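Local coordinates for protein putative ADP-Ribosyltransferase Scabin (Streptomyces scabiei 87.22, PDB 5EWY) that probably acts as a toxin that transfers ADP-ribose from NAD+ to DNA, and is held here with an inhibitor in its pocket, at residues L75-S80 against P114-T119; D138-V143 against T169-G174. One frame throughout, in Å; residues are numbered along the deposited sequence.

In the fold
Following the chain from its N terminus, interaction 1 comes first: strand 75-79 leads into helices 83-89 and 103-108, and strand 115-119 returns to meet it, closing a purely helical and loop excursion. This joins edge strands of two antiparallel sheets around the inhibitor. The chain then forms strand 133-137, the neighbour of 75-79, and runs out into segment 138-143. Interaction 2 closes the next excursion, through strand 143-144, helix 145-149 and strand 160-164, when segment 169-174 reaches the end of strand 133-137. The two contacts follow in series, neither nested nor crossed; their centres are about 10 Å apart and both reach the four-stranded sheet.

Interaction 1: L75-S80 against P114-T119; sequences LYRSDS and PYVSTT. With 5TQ (4-(8-fluoranyl-6-oxidanylidene-1,3,4,5-tetrahydrobenzo[c][1,6]naphthyridin-2-yl)butanoic acid), chain B.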
ATOM      1  N   LEU A  75       0.158   6.034  -4.398  1.00 13.27           N
ATOM      2  CA  LEU A  75      -0.195   5.651  -3.043  1.00 13.33           C
ATOM      3  C   LEU A  75       1.064   5.716  -2.194  1.00 13.61           C
ATOM      4  O   LEU A  75       2.180   5.835  -2.705  1.00 13.59           O
ATOM      5  CB  LEU A  75      -0.803   4.248  -3.007  1.00 14.91           C
ATOM      6  CG  LEU A  75      -2.079   4.030  -3.831  1.00 15.44           C
ATOM      7  CD1 LEU A  75      -2.472   2.559  -3.819  1.00 16.48           C
ATOM      8  CD2 LEU A  75      -3.220   4.888  -3.361  1.00 15.73           C
ATOM      9  N   TYR A  76       0.861   5.608  -0.885  1.00 14.30           N
ATOM     10  CA  TYR A  76       1.952   5.797   0.057  1.00 14.57           C
ATOM     11  C   TYR A  76       1.908   4.728   1.133  1.00 14.32           C
ATOM     12  O   TYR A  76       0.857   4.180   1.442  1.00 14.82           O
ATOM     13  CB  TYR A  76       1.923   7.211   0.703  1.00 14.67           C
ATOM     14  CG  TYR A  76       1.732   8.262  -0.350  1.00 14.04           C
ATOM     15  CD1 TYR A  76       0.457   8.619  -0.768  1.00 13.97           C
ATOM     16  CD2 TYR A  76       2.811   8.844  -0.968  1.00 14.41           C
ATOM     17  CE1 TYR A  76       0.279   9.532  -1.804  1.00 14.65           C
ATOM     18  CE2 TYR A  76       2.636   9.768  -1.998  1.00 15.00           C
ATOM     19  CZ  TYR A  76       1.372  10.100  -2.353  1.00 14.48           C
ATOM     20  OH  TYR A  76       1.209  10.987  -3.394  1.00 18.05           O
ATOM     21  N   ARG A  77       3.078   4.425   1.670  1.00 15.57           N
ATOM     22  CA  ARG A  77       3.168   3.533   2.816  1.00 14.35           C
ATOM     23  C   ARG A  77       4.280   4.021   3.732  1.00 13.59           C
ATOM     24  O   ARG A  77       5.438   4.103   3.300  1.00 15.73           O
ATOM     25  CB  ARG A  77       3.440   2.092   2.381  1.00 13.99           C
ATOM     26  CG  ARG A  77       3.625   1.177   3.583  1.00 15.72           C
ATOM     27  CD  ARG A  77       3.751  -0.292   3.187  1.00 15.93           C
ATOM     28  NE  ARG A  77       4.248  -1.072   4.328  1.00 16.69           N
ATOM     29  CZ  ARG A  77       3.505  -1.544   5.319  1.00 16.73           C
ATOM     30  NH1 ARG A  77       4.090  -2.200   6.316  1.00 19.61           N
ATOM     31  NH2 ARG A  77       2.188  -1.417   5.328  1.00 17.95           N
ATOM     32  N   SER A  78       3.925   4.310   4.990  1.00 16.66           N
ATOM     33  CA  SER A  78       4.892   4.560   6.055  1.00 16.14           C
ATOM     34  C   SER A  78       5.412   3.201   6.519  1.00 16.72           C
ATOM     35  O   SER A  78       4.621   2.301   6.777  1.00 19.07           O
ATOM     36  CB  SER A  78       4.157   5.290   7.195  1.00 20.86           C
ATOM     37  OG  SER A  78       5.034   5.500   8.269  1.00 31.79           O
ATOM     38  N   ASP A  79       6.729   3.030   6.546  1.00 17.27           N
ATOM     39  CA  ASP A  79       7.304   1.766   6.993  1.00 17.82           C
ATOM     40  C   ASP A  79       8.652   2.059   7.632  1.00 21.23           C
ATOM     41  O   ASP A  79       9.435   2.860   7.119  1.00 26.04           O
ATOM     42  CB  ASP A  79       7.429   0.810   5.793  1.00 19.59           C
ATOM     43  CG  ASP A  79       7.463  -0.646   6.184  1.00 20.90           C
ATOM     44  OD1 ASP A  79       8.121  -0.988   7.201  1.00 23.86           O
ATOM     45  OD2 ASP A  79       6.832  -1.466   5.469  1.00 20.04           O
ATOM     46  N   SER A  80       8.923   1.396   8.754  1.00 20.71           N
ATOM     47  CA  SER A  80      10.237   1.511   9.379  1.00 24.24           C
ATOM     48  C   SER A  80      11.298   0.703   8.639  1.00 20.70           C
ATOM     49  O   SER A  80      12.494   0.933   8.849  1.00 24.85           O
ATOM     50  CB  SER A  80      10.171   1.035  10.830  1.00 23.94           C
ATOM     51  OG  SER A  80       9.628  -0.266  10.892  1.00 26.04           O
ATOM     52  N   PRO A 114      -2.759 -11.232   5.135  1.00 24.87           N
ATOM     53  CA  PRO A 114      -2.254 -11.336   3.760  1.00 25.44           C
ATOM     54  C   PRO A 114      -2.097  -9.996   3.073  1.00 21.56           C
ATOM     55  O   PRO A 114      -1.762  -9.969   1.881  1.00 24.57           O
ATOM     56  CB  PRO A 114      -3.361 -12.147   3.072  1.00 31.54           C
ATOM     57  CG  PRO A 114      -4.586 -11.711   3.775  1.00 25.95           C
ATOM     58  CD  PRO A 114      -4.186 -11.591   5.215  1.00 27.53           C
ATOM     59  N   TYR A 115      -2.381  -8.905   3.766  1.00 21.46           N
ATOM     60  CA  TYR A 115      -2.463  -7.582   3.161  1.00 19.79           C
ATOM     61  C   TYR A 115      -1.235  -6.743   3.484  1.00 19.21           C
ATOM     62  O   TYR A 115      -0.652  -6.841   4.569  1.00 21.54           O
ATOM     63  CB  TYR A 115      -3.696  -6.833   3.694  1.00 20.97           C
ATOM     64  CG  TYR A 115      -4.977  -7.580   3.492  1.00 21.67           C
ATOM     65  CD1 TYR A 115      -5.505  -7.742   2.215  1.00 22.60           C
ATOM     66  CD2 TYR A 115      -5.667  -8.137   4.562  1.00 23.70           C
ATOM     67  CE1 TYR A 115      -6.674  -8.453   2.012  1.00 22.86           C
ATOM     68  CE2 TYR A 115      -6.839  -8.822   4.369  1.00 24.72           C
ATOM     69  CZ  TYR A 115      -7.338  -8.982   3.093  1.00 23.74           C
ATOM     70  OH  TYR A 115      -8.499  -9.677   2.902  1.00 26.87           O
ATOM     71  N   VAL A 116      -0.853  -5.892   2.536  1.00 18.51           N
ATOM     72  CA  VAL A 116       0.049  -4.782   2.810  1.00 19.16           C
ATOM     73  C   VAL A 116      -0.767  -3.502   2.737  1.00 17.33           C
ATOM     74  O   VAL A 116      -1.375  -3.212   1.697  1.00 18.11           O
ATOM     75  CB  VAL A 116       1.238  -4.742   1.842  1.00 19.45           C
ATOM     76  CG1 VAL A 116       2.053  -3.475   2.048  1.00 19.70           C
ATOM     77  CG2 VAL A 116       2.127  -5.970   2.044  1.00 21.24           C
ATOM     78  N   SER A 117      -0.747  -2.727   3.813  1.00 19.50           N
ATOM     79  CA  SER A 117      -1.519  -1.496   3.889  1.00 18.29           C
ATOM     80  C   SER A 117      -0.781  -0.361   3.215  1.00 16.72           C
ATOM     81  O   SER A 117       0.422  -0.181   3.388  1.00 17.89           O
ATOM     82  CB  SER A 117      -1.743  -1.090   5.334  1.00 20.17           C
ATOM     83  OG  SER A 117      -2.566  -2.050   5.986  1.00 25.52           O
ATOM     84  N   THR A 118      -1.538   0.433   2.465  1.00 16.43           N
ATOM     85  CA  THR A 118      -1.074   1.673   1.851  1.00 15.39           C
ATOM     86  C   THR A 118      -2.180   2.689   2.058  1.00 14.02           C
ATOM     87  O   THR A 118      -3.277   2.365   2.512  1.00 15.66           O
ATOM     88  CB  THR A 118      -0.787   1.510   0.348  1.00 17.20           C
ATOM     89  OG1 THR A 118      -2.016   1.359  -0.375  1.00 16.64           O
ATOM     90  CG2 THR A 118       0.148   0.293   0.086  1.00 17.73           C
ATOM     91  N   THR A 119      -1.912   3.929   1.655  1.00 14.39           N
ATOM     92  CA  THR A 119      -2.896   4.986   1.807  1.00 13.36           C
ATOM     93  C   THR A 119      -2.919   5.891   0.585  1.00 14.98           C
ATOM     94  O   THR A 119      -1.900   6.122  -0.057  1.00 14.88           O
ATOM     95  CB  THR A 119      -2.612   5.822   3.089  1.00 13.48           C
ATOM     96  OG1 THR A 119      -3.536   6.894   3.198  1.00 15.79           O
ATOM     97  CG2 THR A 119      -1.208   6.356   3.106  1.00 16.13           C
TER
HETATM   98  N12 5TQ B 301       1.268  -0.723  10.042  1.00 27.46           N
HETATM   99  C13 5TQ B 301       2.516  -0.337   9.779  1.00 35.37           C
HETATM  100  C15 5TQ B 301       1.003  -1.719  11.129  1.00 29.38           C
HETATM  101  C17 5TQ B 301       1.918  -4.006  10.495  1.00 39.96           C
HETATM  102  C01 5TQ B 301      -1.443   3.015   5.987  1.00 19.58           C
HETATM  103  C02 5TQ B 301      -2.765   2.694   6.262  1.00 19.63           C
HETATM  104  C03 5TQ B 301      -3.085   1.759   7.241  1.00 21.12           C
HETATM  105  C04 5TQ B 301      -2.068   1.122   7.939  1.00 22.44           C
HETATM  106  C05 5TQ B 301      -0.718   1.444   7.695  1.00 20.36           C
HETATM  107  C06 5TQ B 301      -0.418   2.387   6.697  1.00 19.35           C
HETATM  108  C07 5TQ B 301       0.972   2.743   6.442  1.00 19.41           C
HETATM  109  C08 5TQ B 301       0.360   0.802   8.409  1.00 20.85           C
HETATM  110  C09 5TQ B 301       1.688   1.200   8.082  1.00 23.81           C
HETATM  111  N10 5TQ B 301       1.952   2.117   7.120  1.00 18.61           N
HETATM  112  C11 5TQ B 301       0.208  -0.156   9.422  1.00 25.78           C
HETATM  113  C14 5TQ B 301       2.779   0.562   8.798  1.00 22.58           C
HETATM  114  C16 5TQ B 301       2.074  -2.775  11.365  1.00 39.05           C
HETATM  115  C18 5TQ B 301       2.585  -3.816   9.148  1.00 44.55           C
HETATM  116  O19 5TQ B 301       1.265   3.595   5.563  1.00 17.62           O
HETATM  117  F20 5TQ B 301      -3.737   3.306   5.586  1.00 21.50           F
HETATM  118  O21 5TQ B 301       3.300  -4.742   8.682  1.00 32.28           O
HETATM  119  O22 5TQ B 301       2.423  -2.751   8.525  1.00 26.11           O
HETATM  120  O   HOH W   1       0.549  -3.808   6.209  1.00 23.78           O
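Arg77 of strand 75-79 reaches strand 115-119 through its guanidinium, whose NH2 donates to the backbone O of Ser117 at 2.9 Å. The bond is nearly straight, meets a lone pair of the carbonyl and lies in the guanidinium plane. CG stands anti to the backbone N (chi1 176°) and the chain runs extended on to NE, which brings the guanidinium within reach of Ser117. Val116 CG1 lies over one guanidinium face and C14 of the inhibitor over the other. At the edge, NH1 binds the inhibitor carboxylate oxygen O22 at 2.8 Å; a water accepts from Ser117 N and donates to the same O22, with a further weak bond from Arg77 NH2. The backbone of Ser78 grips the lactam on both sides of its amide: Ser78 N donates to O19 at 2.8 Å, and N10 donates to Ser78 O at 2.7 Å. Ser117 CB packs against the fluorinated ring, 3.4 Å from C04.

Arg77, the Ser117-Thr118-Thr119 run and Glu160 are consistent with the signature of the R-S-E class of ADP-ribosyltransferases, so the lactam probably sits where the nicotinamide of NAD+ would bind. Behind this first shell, Asp79 OD2 steadies the arginine, taking NE at 2.9 Å as well as NH1, side-on and from the same face of its carboxylate. Ser117 OG is held by Tyr106 OH and Glu160 OE2, Thr118 OG1 by Val161 O, and Thr119 OG1 by Gln158 O. The strands themselves diverge, their directions 121° apart, and share a single antiparallel, hydrogen-bonded pair: Tyr76 N donates to Thr119 O at 2.9 Å, and Thr119 N to Tyr76 O at 2.8 Å. Thr119 CG2 rests against that Tyr76 carbonyl, while Leu75 CD1 touches Thr118 OG1.

Interaction 2: D138-V143 against T169-G174; sequences DAPGGV and TEFVIG
A classic beta bulge, with Ile173 and Gly174 both facing Tyr136, marks the start of strand 172-179. Phe171, two residues before the bulge, packs on Asp138, Ala139 and Pro140 where strand 133-137 gives way to loop, and Ile173 of the bulge packs on Asp138. A short 3-10 turn over residues 169-171 presents Phe171. The backbone link is one bond, Asp138 N to Phe171 O at 2.8 Å, with the donor tilted 20° from the carbonyl plane. Beside this bond the CG1-CD1 branch of Ile173, extended at chi2 (162°), lies against Asp138 CB, CG1 at 3.7 Å.

Phe171 buries more surface in the contact than any other residue. Its CB abuts Ala139 CB at 3.6 Å; with CG anti to the carbonyl carbon (chi1 -55°), the ring extends on to Pro140. Pro140 CD sits over one face in a CH-pi contact, 4.0 Å from the ring centroid and displaced toward the rim near CD1 and CE1; the two side chains cross at about a right angle. Glu170 CG occupies the opposite face, above the ring centre, so the phenyl is sandwiched between aliphatic carbons.

The polar atoms of this buried corner are tied mainly to the C-terminal tail: Asp138 sends OD2 to Tyr196 OH and OD1 to His200 NE2, and its backbone O accepts from NE1 of Trp199, whose ring meets Phe171 edge-to-face. Further along the loop, Arg69 NH2 donates to Ala139 O and Gly141 O. The side chain of Ala139 is about 13 Å from the inhibitor, so the contact lies away from the pocket. Asp138 O also lies at the edge of the Phe171 ring, 3.4 Å from Phe171 CD1.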
ATOM      1  N   ASP A 138       3.262   3.009  -7.078  1.00 16.21           N
ATOM      2  CA  ASP A 138       2.474   3.180  -8.299  1.00 16.67           C
ATOM      3  C   ASP A 138       2.111   1.767  -8.742  1.00 17.40           C
ATOM      4  O   ASP A 138       2.851   1.111  -9.470  1.00 17.81           O
ATOM      5  CB  ASP A 138       3.263   3.947  -9.348  1.00 16.52           C
ATOM      6  CG  ASP A 138       2.547   4.033 -10.692  1.00 19.74           C
ATOM      7  OD1 ASP A 138       1.301   3.927 -10.739  1.00 18.86           O
ATOM      8  OD2 ASP A 138       3.231   4.242 -11.713  1.00 20.09           O
ATOM      9  N   ALA A 139       0.986   1.273  -8.222  1.00 17.92           N
ATOM     10  CA  ALA A 139       0.625  -0.124  -8.383  1.00 19.18           C
ATOM     11  C   ALA A 139      -0.840  -0.222  -8.768  1.00 17.94           C
ATOM     12  O   ALA A 139      -1.663   0.563  -8.272  1.00 19.10           O
ATOM     13  CB  ALA A 139       0.799  -0.899  -7.058  1.00 19.30           C
ATOM     14  N   PRO A 140      -1.191  -1.180  -9.610  1.00 18.46           N
ATOM     15  CA  PRO A 140      -2.597  -1.378  -9.972  1.00 20.69           C
ATOM     16  C   PRO A 140      -3.321  -2.112  -8.864  1.00 22.55           C
ATOM     17  O   PRO A 140      -2.744  -2.942  -8.160  1.00 22.68           O
ATOM     18  CB  PRO A 140      -2.527  -2.266 -11.223  1.00 23.78           C
ATOM     19  CG  PRO A 140      -1.259  -3.029 -11.069  1.00 25.80           C
ATOM     20  CD  PRO A 140      -0.301  -2.101 -10.344  1.00 21.17           C
ATOM     21  N   GLY A 141      -4.596  -1.793  -8.723  1.00 21.83           N
ATOM     22  CA  GLY A 141      -5.472  -2.602  -7.888  1.00 26.01           C
ATOM     23  C   GLY A 141      -5.461  -2.224  -6.428  1.00 21.64           C
ATOM     24  O   GLY A 141      -5.408  -1.046  -6.063  1.00 19.27           O
ATOM     25  N   GLY A 142      -5.516  -3.244  -5.578  1.00 21.52           N
ATOM     26  CA  GLY A 142      -5.686  -3.004  -4.150  1.00 20.42           C
ATOM     27  C   GLY A 142      -7.145  -2.915  -3.763  1.00 21.55           C
ATOM     28  O   GLY A 142      -8.018  -2.577  -4.562  1.00 22.84           O
ATOM     29  N   VAL A 143      -7.426  -3.307  -2.530  1.00 21.30           N
ATOM     30  CA  VAL A 143      -8.774  -3.227  -1.981  1.00 20.91           C
ATOM     31  C   VAL A 143      -8.947  -1.858  -1.329  1.00 20.69           C
ATOM     32  O   VAL A 143      -8.211  -1.502  -0.403  1.00 19.87           O
ATOM     33  CB  VAL A 143      -9.020  -4.348  -0.960  1.00 23.64           C
ATOM     34  CG1 VAL A 143     -10.419  -4.222  -0.398  1.00 25.89           C
ATOM     35  CG2 VAL A 143      -8.801  -5.730  -1.587  1.00 25.35           C
ATOM     36  N   THR A 169       8.330  -5.138  -6.194  1.00 22.81           N
ATOM     37  CA  THR A 169       9.212  -3.974  -6.190  1.00 21.47           C
ATOM     38  C   THR A 169       9.041  -3.114  -7.445  1.00 23.64           C
ATOM     39  O   THR A 169       9.215  -1.890  -7.365  1.00 21.39           O
ATOM     40  CB  THR A 169      10.676  -4.402  -6.029  1.00 22.34           C
ATOM     41  OG1 THR A 169      11.506  -3.232  -6.000  1.00 24.91           O
ATOM     42  CG2 THR A 169      11.121  -5.327  -7.170  1.00 26.90           C
ATOM     43  N   GLU A 170       8.646  -3.705  -8.577  1.00 23.36           N
ATOM     44  CA  GLU A 170       8.486  -2.912  -9.803  1.00 22.54           C
ATOM     45  C   GLU A 170       7.424  -1.831  -9.635  1.00 22.70           C
ATOM     46  O   GLU A 170       7.352  -0.918 -10.474  1.00 22.12           O
ATOM     47  CB  GLU A 170       8.159  -3.807 -11.005  1.00 26.71           C
ATOM     48  CG  GLU A 170       6.793  -4.467 -10.967  1.00 30.41           C
ATOM     49  CD  GLU A 170       6.590  -5.480 -12.065  1.00 53.48           C
ATOM     50  OE1 GLU A 170       6.376  -5.065 -13.230  1.00 47.53           O
ATOM     51  OE2 GLU A 170       6.649  -6.691 -11.751  1.00 50.38           O
ATOM     52  N   PHE A 171       6.570  -1.942  -8.627  1.00 19.58           N
ATOM     53  CA  PHE A 171       5.513  -0.960  -8.384  1.00 18.81           C
ATOM     54  C   PHE A 171       5.837   0.008  -7.264  1.00 18.88           C
ATOM     55  O   PHE A 171       4.984   0.828  -6.896  1.00 19.79           O
ATOM     56  CB  PHE A 171       4.177  -1.658  -8.107  1.00 19.31           C
ATOM     57  CG  PHE A 171       3.771  -2.601  -9.182  1.00 20.81           C
ATOM     58  CD1 PHE A 171       3.415  -2.140 -10.447  1.00 20.89           C
ATOM     59  CD2 PHE A 171       3.783  -3.969  -8.964  1.00 29.76           C
ATOM     60  CE1 PHE A 171       3.063  -3.016 -11.446  1.00 28.50           C
ATOM     61  CE2 PHE A 171       3.426  -4.843  -9.966  1.00 29.04           C
ATOM     62  CZ  PHE A 171       3.059  -4.371 -11.197  1.00 28.04           C
ATOM     63  N   VAL A 172       7.037  -0.071  -6.703  1.00 18.48           N
ATOM     64  CA  VAL A 172       7.490   0.864  -5.677  1.00 17.15           C
ATOM     65  C   VAL A 172       8.335   1.920  -6.383  1.00 18.47           C
ATOM     66  O   VAL A 172       9.404   1.622  -6.926  1.00 19.08           O
ATOM     67  CB  VAL A 172       8.270   0.151  -4.567  1.00 19.93           C
ATOM     68  CG1 VAL A 172       8.781   1.176  -3.568  1.00 21.29           C
ATOM     69  CG2 VAL A 172       7.367  -0.874  -3.886  1.00 20.62           C
ATOM     70  N   ILE A 173       7.853   3.167  -6.380  1.00 17.50           N
ATOM     71  CA  ILE A 173       8.556   4.248  -7.067  1.00 17.96           C
ATOM     72  C   ILE A 173       9.862   4.571  -6.363  1.00 17.93           C
ATOM     73  O   ILE A 173      10.908   4.741  -6.994  1.00 19.38           O
ATOM     74  CB  ILE A 173       7.694   5.516  -7.125  1.00 17.52           C
ATOM     75  CG1 ILE A 173       6.343   5.284  -7.788  1.00 19.92           C
ATOM     76  CG2 ILE A 173       8.467   6.588  -7.849  1.00 18.46           C
ATOM     77  CD1 ILE A 173       5.363   6.388  -7.465  1.00 17.76           C
ATOM     78  N   GLY A 174       9.805   4.705  -5.043  1.00 17.45           N
ATOM     79  CA  GLY A 174      10.913   5.260  -4.282  1.00 18.55           C
ATOM     80  C   GLY A 174      10.462   5.554  -2.871  1.00 17.52           C
ATOM     81  O   GLY A 174       9.406   5.091  -2.444  1.00 16.80           O
TER